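Beta-ketoacyl-[acyl-carrier-protein] synthase FabY (Pseudomonas aeruginosa, PDB 4CW4) catalyses the condensation of acetyl-CoA with malonyl-ACP to form acetoacetyl-ACP, the primer that starts fatty acid synthesis. Local coordinates at residues Met6-Val11 and Met558-Arg562; Ser226-Met230 and Ser478-Ala482; Pro354-Asn358 and Ala509-His513; Gly409-Val414 and Asn543-Gly547. Where two conformers were deposited one is given. Residues are numbered along the deposited sequence.

Contact 1 of 4, residues Met6-Val11 and Met558-Arg562; sequences MSRLPV and MLRKR
L9 forms the apolar centre of this contact, where the extended residues M6-V11, leading into strand 10-19, run past one side of helix 552-563. Its CA lies 8.7 Å from that of L559, the closest CA pair of the two segments. The L9 side chain points toward the helix in a tp rotamer, which sets L9 CD2 4.0 Å from L559 CD1 and 4.2 Å from the terminal CE of M558 (mtp). L559 CD1 also reaches V11 CG1 at 4.3 Å, two residues on along the extended backbone. R562, one turn after M558 and bonded to it from R562 N to M558 O (3.0 Å), carries the contact outward. Its long side chain (t, t, then m at chi3) brings the guanidinium edge-on to the loop backbone, where NH1 and NH2 of R562 both donate to S7 O, each at 2.9 Å. M6, on the exposed side, adds its CG 3.8 Å from R562 NH2. The same guanidinium makes salt bridges to D375 and, through NE, to D636 of the second subunit, so the polar edge belongs to the dimer interface. Helix 375-381 touches V11 through A378 and L559 through D375, helix 565-590 covers L559 through F568, and the whole is a helix-on-sheet packing of the thiolase fold, strand 10-19 pairing antiparallel with strands 366-374 and 387-394.

Contact 2 of 4, residues Ser226-Met230 and Ser478-Ala482; sequences SGSIM and SLATA
S478 starts the turn that ends at helix 482-496; S478 O accepts T481 N at 3.2 Å, and S478 OG is bonded to D485. L479 follows with a positive phi (67/-115), and its CA-to-CB bond points toward residues 226-230. There L479 CB (rotamer mt) lies 3.9 Å from I229 CD1 and L479 CD1 lies 3.9 Å from M230 CG, while L479 O accepts A482 N at 3.0 Å. This leucine directly follows the H477-S478 pair: its side chain is about 4 Å from those of both C286, the inferred nucleophile, and H477, a predicted catalytic histidine, and its backbone N is hydrogen-bonded to H477 ND1. The arrangement is thus part of the active-site wall of a thiolase-fold ketosynthase, where loops leaving the two halves of the fold converge. A480 opens the short 3-10 segment 480-481, and its CA is the nearest to that of S228, at 5.5 Å. A480 CB sits 3.8 Å from both I229 N and I229 CG2 (I229 is pt) and 4.0 Å from S228 CA. The segments share no direct hydrogen bond; instead E314 OE1 is bonded to both A480 N and I229 N. Before I229 the backbone is extended, and G227 takes angles (131/-174) at which a CB would jam against the preceding carbonyl. I229 and M230 also pack on F260 of the second subunit.

Contact 3 of 4, residues Pro354-Asn358 and Ala509-His513; sequences PFGEN and ADDVH
A single backbone hydrogen bond joins the two loops: A509 N donates to F355 O at 2.9 Å with an angle of 162°. F355 has left-handed backbone angles (67/3) that present this carbonyl to the partner loop, and G356 comes within 4.5 Å of A509, CA to CA. Residues A509-V512 then form a type I beta turn closed by V512 N to A509 O at 3.1 Å, which brings V512 back over the same carbonyl, V512 CG2 lying 3.6 Å from F355 O. Next to this bond V512 CG1 (chi1 t) lies 4.2 Å from F355 CD1, with the phenyl ring in the m rotamer, and A509 CB points toward the first loop, 3.8 Å from G356 C. At the exposed edge a water bridges two acids: E357 (mm) and D510 (chi1 m) bring like charges close, E357 OE2 to D510 OD2 at 4.2 Å, and the water donates to both, at 2.5 Å to E357 OE2 and 2.7 Å to D510 OD2. Both loops are also fastened to R447 of helix 444-461, through N358 OD1 and a salt bridge from D511. The arrangement is a loop-loop junction in the thiolase fold: the loop ahead of strand 366-374 meets the one ahead of strand 517-519, near the predicted catalytic H439, whose side chain is about 7 Å from that of F355.

Contact 4 of 4, residues Gly409-Val414 and Asn543-Gly547; sequences GNYLTV and NNASG
N544, S546 and T413 bury the most surface where helix 409-425 starts out along strand 543-550, their short axes 7.0 Å apart and nearly parallel (-15°). N544 and S546 both point toward the helix, two residues apart on the extended strand; their CA atoms lie 5.2 Å from that of N410 and 5.3 Å from that of T413, respectively. N544 (chi1 m) puts its OD1 3.3 Å from N410 CB and its ND2 3.5 Å from G409 CA, where a CB would clash; that ND2 is hydrogen-bonded to D397 OD1 and N395 O. T413 (chi1 p) packs its CG2 3.6 Å from N544 O and donates from OG1 to S546 OG at 2.8 Å, while N410 ND2 donates to T413 OG1 at 2.9 Å. N536 on the adjacent strand 532-539 is bonded to both N410 ND2 and S546 OG, completing a buried polar network. A545 faces away onto helix 288-301, so the strand is layered between two helices, as in the thiolase fold.

From the N terminus, residues 6-11 open contact 1, the outermost loop, which closes only when helix 552-563 returns and encloses the other three contacts. The next segments come in the order 226-230, 354-358 and 409-414, and their partners follow in the same order, 478-482, 509-513 and 543-547, so contacts 2, 3 and 4 all cross one another. Contacts 2 and 3 tie the earlier part of the ketosynthase fold to its later part, at the active-site wall and between peripheral loops; contact 4 packs helix 409-425 on strand 543-550 within the later half. Strand 543-550 leads directly to helix 552-563, joining contact 4 to contact 1 along the chain.

Contact 1 of 4, residues Met6-Val11 and Met558-Arg562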
loop_
_atom_site.group_PDB
_atom_site.type_symbol
_atom_site.label_atom_id
_atom_site.label_comp_id
_atom_site.label_asym_id
_atom_site.label_seq_id
_atom_site.Cartn_x
_atom_site.Cartn_y
_atom_site.Cartn_z
ATOM N N MET A 6 -29.616 3.824 10.736
ATOM C CA MET A 6 -29.130 5.017 11.418
ATOM C C MET A 6 -27.718 4.786 11.972
ATOM O O MET A 6 -27.445 3.720 12.517
ATOM C CB MET A 6 -30.101 5.358 12.525
ATOM C CG MET A 6 -29.572 6.266 13.585
ATOM S SD MET A 6 -30.880 6.756 14.708
ATOM C CE MET A 6 -30.962 5.310 15.760
ATOM N N SER A 7 -26.838 5.785 11.858
ATOM C CA SER A 7 -25.407 5.580 12.106
ATOM C C SER A 7 -24.674 6.763 12.754
ATOM O O SER A 7 -25.091 7.917 12.676
ATOM C CB SER A 7 -24.688 5.240 10.792
ATOM O OG SER A 7 -25.143 4.001 10.276
ATOM N N ARG A 8 -23.553 6.447 13.384
ATOM C CA ARG A 8 -22.636 7.446 13.889
ATOM C C ARG A 8 -22.105 8.312 12.765
ATOM O O ARG A 8 -21.768 7.814 11.693
ATOM C CB ARG A 8 -21.473 6.755 14.616
ATOM C CG ARG A 8 -21.890 6.211 15.980
ATOM C CD ARG A 8 -20.817 5.378 16.626
ATOM N NE ARG A 8 -21.241 4.814 17.908
ATOM C CZ ARG A 8 -20.625 3.814 18.529
ATOM N NH1 ARG A 8 -19.588 3.205 17.963
ATOM N NH2 ARG A 8 -21.063 3.402 19.704
ATOM N N LEU A 9 -22.013 9.609 13.039
ATOM C CA LEU A 9 -21.480 10.611 12.100
ATOM C C LEU A 9 -20.004 10.862 12.372
ATOM O O LEU A 9 -19.649 11.176 13.489
ATOM C CB LEU A 9 -22.222 11.946 12.260
ATOM C CG LEU A 9 -21.768 13.105 11.362
ATOM C CD1 LEU A 9 -22.107 12.838 9.905
ATOM C CD2 LEU A 9 -22.374 14.439 11.800
ATOM N N PRO A 10 -19.139 10.718 11.353
ATOM C CA PRO A 10 -17.726 11.039 11.581
ATOM C C PRO A 10 -17.471 12.547 11.643
ATOM O O PRO A 10 -17.707 13.274 10.659
ATOM C CB PRO A 10 -17.033 10.440 10.339
ATOM C CG PRO A 10 -18.001 9.419 9.807
ATOM C CD PRO A 10 -19.326 10.062 10.047
ATOM N N VAL A 11 -16.990 13.020 12.785
ATOM C CA VAL A 11 -16.676 14.437 12.923
ATOM C C VAL A 11 -15.169 14.612 13.068
ATOM O O VAL A 11 -14.488 13.775 13.664
ATOM C CB VAL A 11 -17.444 15.113 14.073
ATOM C CG1 VAL A 11 -18.930 15.060 13.805
ATOM C CG2 VAL A 11 -17.143 14.509 15.410
ATOM N N MET A 558 -26.674 19.111 12.988
ATOM C CA MET A 558 -26.956 17.693 13.018
ATOM C C MET A 558 -26.825 17.103 14.424
ATOM O O MET A 558 -27.692 16.345 14.846
ATOM C CB MET A 558 -26.053 16.968 12.006
ATOM C CG MET A 558 -26.408 17.321 10.564
ATOM S SD MET A 558 -25.238 16.723 9.320
ATOM C CE MET A 558 -25.686 14.978 9.237
ATOM N N LEU A 559 -25.775 17.454 15.158
ATOM C CA LEU A 559 -25.600 16.932 16.522
ATOM C C LEU A 559 -26.688 17.452 17.458
ATOM O O LEU A 559 -27.192 16.705 18.323
ATOM C CB LEU A 559 -24.205 17.269 17.075
ATOM C CG LEU A 559 -23.163 16.147 16.891
ATOM C CD1 LEU A 559 -22.775 16.013 15.424
ATOM C CD2 LEU A 559 -21.953 16.381 17.771
ATOM N N ARG A 560 -27.057 18.720 17.286
ATOM C CA ARG A 560 -28.141 19.310 18.068
ATOM C C ARG A 560 -29.454 18.571 17.823
ATOM O O ARG A 560 -30.202 18.285 18.760
ATOM C CB ARG A 560 -28.312 20.799 17.734
ATOM C CG ARG A 560 -27.277 21.732 18.374
ATOM C CD ARG A 560 -27.419 23.165 17.847
ATOM N NE ARG A 560 -26.497 24.117 18.466
ATOM C CZ ARG A 560 -26.699 24.707 19.645
ATOM N NH1 ARG A 560 -27.783 24.430 20.363
ATOM N NH2 ARG A 560 -25.805 25.567 20.115
ATOM N N LYS A 561 -29.735 18.258 16.563
ATOM C CA LYS A 561 -30.982 17.582 16.214
ATOM C C LYS A 561 -31.026 16.177 16.805
ATOM O O LYS A 561 -32.039 15.770 17.368
ATOM C CB LYS A 561 -31.152 17.540 14.694
ATOM C CG LYS A 561 -32.404 16.823 14.200
ATOM C CD LYS A 561 -33.665 17.502 14.662
ATOM C CE LYS A 561 -34.868 16.961 13.904
ATOM N NZ LYS A 561 -36.136 17.268 14.610
ATOM N N ARG A 562 -29.930 15.438 16.679
ATOM C CA ARG A 562 -29.893 14.067 17.177
ATOM C C ARG A 562 -29.897 14.005 18.699
ATOM O O ARG A 562 -30.636 13.217 19.269
ATOM C CB ARG A 562 -28.674 13.321 16.637
ATOM C CG ARG A 562 -28.456 11.961 17.281
ATOM C CD ARG A 562 -27.297 11.205 16.607
ATOM N NE ARG A 562 -27.718 10.597 15.350
ATOM C CZ ARG A 562 -26.909 9.974 14.509
ATOM N NH1 ARG A 562 -25.607 9.922 14.754
ATOM N NH2 ARG A 562 -27.403 9.419 13.409
#

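Contact 2 of 4, residues Ser226-Met230 and Ser478-Ala482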
loop_
_atom_site.group_PDB
_atom_site.type_symbol
_atom_site.label_atom_id
_atom_site.label_comp_id
_atom_site.label_asym_id
_atom_site.label_seq_id
_atom_site.Cartn_x
_atom_site.Cartn_y
_atom_site.Cartn_z
ATOM N N SER A 226 -2.832 5.214 7.303
ATOM C CA SER A 226 -1.866 6.141 6.704
ATOM C C SER A 226 -1.065 5.425 5.612
ATOM O O SER A 226 -1.562 4.466 5.045
ATOM C CB SER A 226 -0.955 6.759 7.762
ATOM O OG SER A 226 -0.183 7.787 7.177
ATOM N N GLY A 227 0.136 5.909 5.306
ATOM C CA GLY A 227 1.023 5.266 4.346
ATOM C C GLY A 227 1.584 6.235 3.323
ATOM O O GLY A 227 1.413 7.451 3.433
ATOM N N SER A 228 2.295 5.680 2.346
ATOM C CA SER A 228 2.842 6.432 1.206
ATOM C C SER A 228 2.554 5.618 -0.050
ATOM O O SER A 228 2.305 4.409 0.043
ATOM C CB SER A 228 4.356 6.611 1.347
ATOM O OG SER A 228 5.019 5.345 1.371
ATOM N N ILE A 229 2.561 6.250 -1.221
ATOM C CA ILE A 229 2.470 5.465 -2.453
ATOM C C ILE A 229 3.804 5.002 -3.009
ATOM O O ILE A 229 3.839 4.006 -3.718
ATOM C CB ILE A 229 1.657 6.123 -3.601
ATOM C CG1 ILE A 229 2.338 7.369 -4.183
ATOM C CG2 ILE A 229 0.235 6.409 -3.135
ATOM C CD1 ILE A 229 1.587 7.914 -5.426
ATOM N N MET A 230 4.897 5.712 -2.720
ATOM C CA MET A 230 6.198 5.330 -3.292
ATOM C C MET A 230 6.948 4.253 -2.518
ATOM O O MET A 230 7.861 3.642 -3.073
ATOM C CB MET A 230 7.132 6.538 -3.419
ATOM C CG MET A 230 6.598 7.716 -4.224
ATOM S SD MET A 230 6.179 7.336 -5.937
ATOM C CE MET A 230 7.743 6.731 -6.496
ATOM N N SER A 478 1.598 16.283 -3.518
ATOM C CA SER A 478 2.273 15.437 -2.525
ATOM C C SER A 478 1.868 13.966 -2.600
ATOM O O SER A 478 2.082 13.200 -1.661
ATOM C CB SER A 478 2.031 15.974 -1.115
ATOM O OG SER A 478 0.639 15.981 -0.852
ATOM N N LEU A 479 1.329 13.561 -3.742
ATOM C CA LEU A 479 1.168 12.142 -4.066
ATOM C C LEU A 479 0.143 11.527 -3.103
ATOM O O LEU A 479 -1.016 11.928 -3.143
ATOM C CB LEU A 479 2.516 11.415 -4.085
ATOM C CG LEU A 479 3.586 11.978 -5.033
ATOM C CD1 LEU A 479 4.781 11.047 -5.106
ATOM C CD2 LEU A 479 3.044 12.264 -6.440
ATOM N N ALA A 480 0.537 10.580 -2.242
ATOM C CA ALA A 480 -0.443 10.005 -1.310
ATOM C C ALA A 480 -1.187 11.077 -0.526
ATOM O O ALA A 480 -2.383 10.963 -0.285
ATOM C CB ALA A 480 0.191 9.025 -0.316
ATOM N N THR A 481 -0.473 12.121 -0.139
ATOM C CA THR A 481 -1.013 13.097 0.795
ATOM C C THR A 481 -1.812 14.187 0.087
ATOM O O THR A 481 -2.372 15.064 0.735
ATOM C CB THR A 481 0.155 13.712 1.593
ATOM O OG1 THR A 481 1.005 12.647 2.027
ATOM C CG2 THR A 481 -0.317 14.503 2.803
ATOM N N ALA A 482 -1.892 14.113 -1.236
ATOM C CA ALA A 482 -2.472 15.212 -2.001
ATOM C C ALA A 482 -3.884 15.590 -1.534
ATOM O O ALA A 482 -4.195 16.756 -1.337
ATOM C CB ALA A 482 -2.488 14.891 -3.465
#

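Contact 3 of 4, residues Pro354-Asn358 and Ala509-His513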
loop_
_atom_site.group_PDB
_atom_site.type_symbol
_atom_site.label_atom_id
_atom_site.label_comp_id
_atom_site.label_asym_id
_atom_site.label_seq_id
_atom_site.Cartn_x
_atom_site.Cartn_y
_atom_site.Cartn_z
ATOM N N PRO A 354 -2.703 25.131 -12.040
ATOM C CA PRO A 354 -3.967 24.418 -12.302
ATOM C C PRO A 354 -4.935 25.259 -13.139
ATOM O O PRO A 354 -5.142 26.419 -12.835
ATOM C CB PRO A 354 -4.534 24.182 -10.895
ATOM C CG PRO A 354 -3.358 24.273 -9.977
ATOM C CD PRO A 354 -2.447 25.303 -10.607
ATOM N N PHE A 355 -5.493 24.654 -14.183
ATOM C CA PHE A 355 -6.497 25.272 -15.052
ATOM C C PHE A 355 -6.001 26.435 -15.905
ATOM O O PHE A 355 -6.782 27.002 -16.651
ATOM C CB PHE A 355 -7.760 25.632 -14.262
ATOM C CG PHE A 355 -8.398 24.425 -13.634
ATOM C CD1 PHE A 355 -9.031 23.470 -14.413
ATOM C CD2 PHE A 355 -8.299 24.216 -12.282
ATOM C CE1 PHE A 355 -9.547 22.327 -13.841
ATOM C CE2 PHE A 355 -8.834 23.089 -11.696
ATOM C CZ PHE A 355 -9.472 22.144 -12.475
ATOM N N GLY A 356 -4.702 26.744 -15.831
ATOM C CA GLY A 356 -4.099 27.726 -16.702
ATOM C C GLY A 356 -3.304 27.076 -17.807
ATOM O O GLY A 356 -3.278 25.861 -17.907
ATOM N N GLU A 357 -2.677 27.887 -18.651
ATOM C CA GLU A 357 -1.592 27.371 -19.483
ATOM C C GLU A 357 -0.623 26.644 -18.542
ATOM O O GLU A 357 -0.198 27.192 -17.524
ATOM C CB GLU A 357 -0.888 28.485 -20.252
ATOM C CG GLU A 357 -1.798 29.255 -21.201
ATOM C CD GLU A 357 -2.359 28.388 -22.308
ATOM O OE1 GLU A 357 -1.630 27.503 -22.801
ATOM O OE2 GLU A 357 -3.542 28.587 -22.677
ATOM N N ASN A 358 -0.306 25.395 -18.854
ATOM C CA ASN A 358 0.471 24.578 -17.932
ATOM C C ASN A 358 1.164 23.432 -18.654
ATOM O O ASN A 358 0.987 23.263 -19.872
ATOM C CB ASN A 358 -0.376 24.117 -16.717
ATOM C CG ASN A 358 -1.578 23.271 -17.096
ATOM O OD1 ASN A 358 -1.585 22.593 -18.125
ATOM N ND2 ASN A 358 -2.589 23.250 -16.217
ATOM N N ALA A 509 -7.024 28.614 -19.003
ATOM C CA ALA A 509 -6.720 28.232 -20.379
ATOM C C ALA A 509 -7.975 28.180 -21.247
ATOM O O ALA A 509 -9.063 27.825 -20.778
ATOM C CB ALA A 509 -5.974 26.892 -20.440
ATOM N N ASP A 510 -7.799 28.502 -22.529
ATOM C CA ASP A 510 -8.915 28.579 -23.457
ATOM C C ASP A 510 -9.687 27.275 -23.615
ATOM O O ASP A 510 -10.847 27.305 -23.983
ATOM C CB ASP A 510 -8.425 29.028 -24.834
ATOM C CG ASP A 510 -7.824 30.412 -24.813
ATOM O OD1 ASP A 510 -8.610 31.377 -24.850
ATOM O OD2 ASP A 510 -6.577 30.525 -24.747
ATOM N N ASP A 511 -9.061 26.133 -23.338
ATOM C CA ASP A 511 -9.730 24.847 -23.549
ATOM C C ASP A 511 -10.430 24.311 -22.303
ATOM O O ASP A 511 -10.995 23.227 -22.326
ATOM C CB ASP A 511 -8.781 23.800 -24.155
ATOM C CG ASP A 511 -7.552 23.521 -23.298
ATOM O OD1 ASP A 511 -7.506 23.972 -22.129
ATOM O OD2 ASP A 511 -6.635 22.812 -23.811
ATOM N N VAL A 512 -10.396 25.064 -21.204
ATOM C CA VAL A 512 -11.057 24.628 -19.989
ATOM C C VAL A 512 -12.571 24.844 -20.114
ATOM O O VAL A 512 -13.023 25.870 -20.619
ATOM C CB VAL A 512 -10.497 25.382 -18.788
ATOM C CG1 VAL A 512 -11.350 25.157 -17.543
ATOM C CG2 VAL A 512 -9.038 24.955 -18.536
ATOM N N HIS A 513 -13.344 23.875 -19.639
ATOM C CA HIS A 513 -14.808 23.953 -19.682
ATOM C C HIS A 513 -15.300 24.732 -18.456
ATOM O O HIS A 513 -15.162 24.256 -17.332
ATOM C CB HIS A 513 -15.408 22.550 -19.667
ATOM C CG HIS A 513 -15.047 21.715 -20.853
ATOM N ND1 HIS A 513 -15.921 20.798 -21.403
ATOM C CD2 HIS A 513 -13.907 21.625 -21.579
ATOM C CE1 HIS A 513 -15.336 20.185 -22.413
ATOM N NE2 HIS A 513 -14.115 20.665 -22.542
HETATM O O HOH W 1 -5.098 28.295 -24.648
#

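Contact 4 of 4, residues Gly409-Val414 and Asn543-Gly547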
loop_
_atom_site.group_PDB
_atom_site.type_symbol
_atom_site.label_atom_id
_atom_site.label_comp_id
_atom_site.label_asym_id
_atom_site.label_seq_id
_atom_site.Cartn_x
_atom_site.Cartn_y
_atom_site.Cartn_z
ATOM N N GLY A 409 -13.799 7.027 -14.548
ATOM C CA GLY A 409 -14.251 6.750 -13.199
ATOM C C GLY A 409 -14.580 8.001 -12.402
ATOM O O GLY A 409 -15.450 7.988 -11.530
ATOM N N ASN A 410 -13.865 9.087 -12.665
ATOM C CA ASN A 410 -14.079 10.305 -11.895
ATOM C C ASN A 410 -15.456 10.937 -12.182
ATOM O O ASN A 410 -15.975 11.664 -11.347
ATOM C CB ASN A 410 -12.920 11.277 -12.145
ATOM C CG ASN A 410 -12.818 12.401 -11.130
ATOM O OD1 ASN A 410 -12.413 13.493 -11.500
ATOM N ND2 ASN A 410 -13.087 12.139 -9.875
ATOM N N TYR A 411 -16.085 10.607 -13.314
ATOM C CA TYR A 411 -17.471 11.029 -13.535
ATOM C C TYR A 411 -18.363 10.462 -12.442
ATOM O O TYR A 411 -19.222 11.136 -11.894
ATOM C CB TYR A 411 -17.990 10.585 -14.907
ATOM C CG TYR A 411 -17.519 11.438 -16.062
ATOM C CD1 TYR A 411 -16.322 11.152 -16.713
ATOM C CD2 TYR A 411 -18.269 12.523 -16.512
ATOM C CE1 TYR A 411 -15.878 11.925 -17.768
ATOM C CE2 TYR A 411 -17.831 13.303 -17.574
ATOM C CZ TYR A 411 -16.625 12.996 -18.191
ATOM O OH TYR A 411 -16.152 13.737 -19.249
ATOM N N LEU A 412 -18.154 9.182 -12.167
ATOM C CA LEU A 412 -18.953 8.445 -11.204
ATOM C C LEU A 412 -18.713 8.937 -9.775
ATOM O O LEU A 412 -19.669 9.118 -9.020
ATOM C CB LEU A 412 -18.660 6.953 -11.302
ATOM C CG LEU A 412 -19.318 6.203 -12.469
ATOM C CD1 LEU A 412 -18.973 6.774 -13.826
ATOM C CD2 LEU A 412 -18.938 4.739 -12.411
ATOM N N THR A 413 -17.451 9.164 -9.403
ATOM C CA THR A 413 -17.172 9.592 -8.036
ATOM C C THR A 413 -17.753 10.979 -7.760
ATOM O O THR A 413 -18.342 11.204 -6.708
ATOM C CB THR A 413 -15.665 9.547 -7.664
ATOM O OG1 THR A 413 -14.919 10.553 -8.360
ATOM C CG2 THR A 413 -15.054 8.189 -7.993
ATOM N N VAL A 414 -17.587 11.910 -8.689
ATOM C CA VAL A 414 -18.102 13.260 -8.476
ATOM C C VAL A 414 -19.634 13.266 -8.442
ATOM O O VAL A 414 -20.236 13.872 -7.566
ATOM C CB VAL A 414 -17.564 14.258 -9.528
ATOM C CG1 VAL A 414 -18.159 15.644 -9.307
ATOM C CG2 VAL A 414 -16.017 14.313 -9.463
ATOM N N ASN A 543 -7.462 5.244 -10.771
ATOM C CA ASN A 543 -7.835 5.551 -9.406
ATOM C C ASN A 543 -8.508 6.909 -9.340
ATOM O O ASN A 543 -7.939 7.897 -9.774
ATOM C CB ASN A 543 -6.590 5.470 -8.509
ATOM C CG ASN A 543 -6.177 4.028 -8.241
ATOM O OD1 ASN A 543 -6.872 3.301 -7.528
ATOM N ND2 ASN A 543 -5.073 3.595 -8.833
ATOM N N ASN A 544 -9.737 6.942 -8.838
ATOM C CA ASN A 544 -10.500 8.186 -8.722
ATOM C C ASN A 544 -11.244 8.176 -7.408
ATOM O O ASN A 544 -11.754 7.139 -6.991
ATOM C CB ASN A 544 -11.540 8.323 -9.843
ATOM C CG ASN A 544 -10.945 8.150 -11.228
ATOM O OD1 ASN A 544 -10.406 9.092 -11.817
ATOM N ND2 ASN A 544 -11.040 6.940 -11.760
ATOM N N ALA A 545 -11.350 9.337 -6.771
ATOM C CA ALA A 545 -12.128 9.442 -5.543
ATOM C C ALA A 545 -12.661 10.834 -5.367
ATOM O O ALA A 545 -12.022 11.800 -5.786
ATOM C CB ALA A 545 -11.297 9.038 -4.318
ATOM N N SER A 546 -13.840 10.921 -4.742
ATOM C CA SER A 546 -14.392 12.203 -4.336
ATOM C C SER A 546 -14.956 12.086 -2.931
ATOM O O SER A 546 -15.634 11.107 -2.604
ATOM C CB SER A 546 -15.493 12.669 -5.292
ATOM O OG SER A 546 -15.033 12.702 -6.623
ATOM N N GLY A 547 -14.636 13.065 -2.091
ATOM C CA GLY A 547 -15.112 13.095 -0.719
ATOM C C GLY A 547 -16.049 14.249 -0.429
ATOM O O GLY A 547 -15.939 15.317 -1.048
#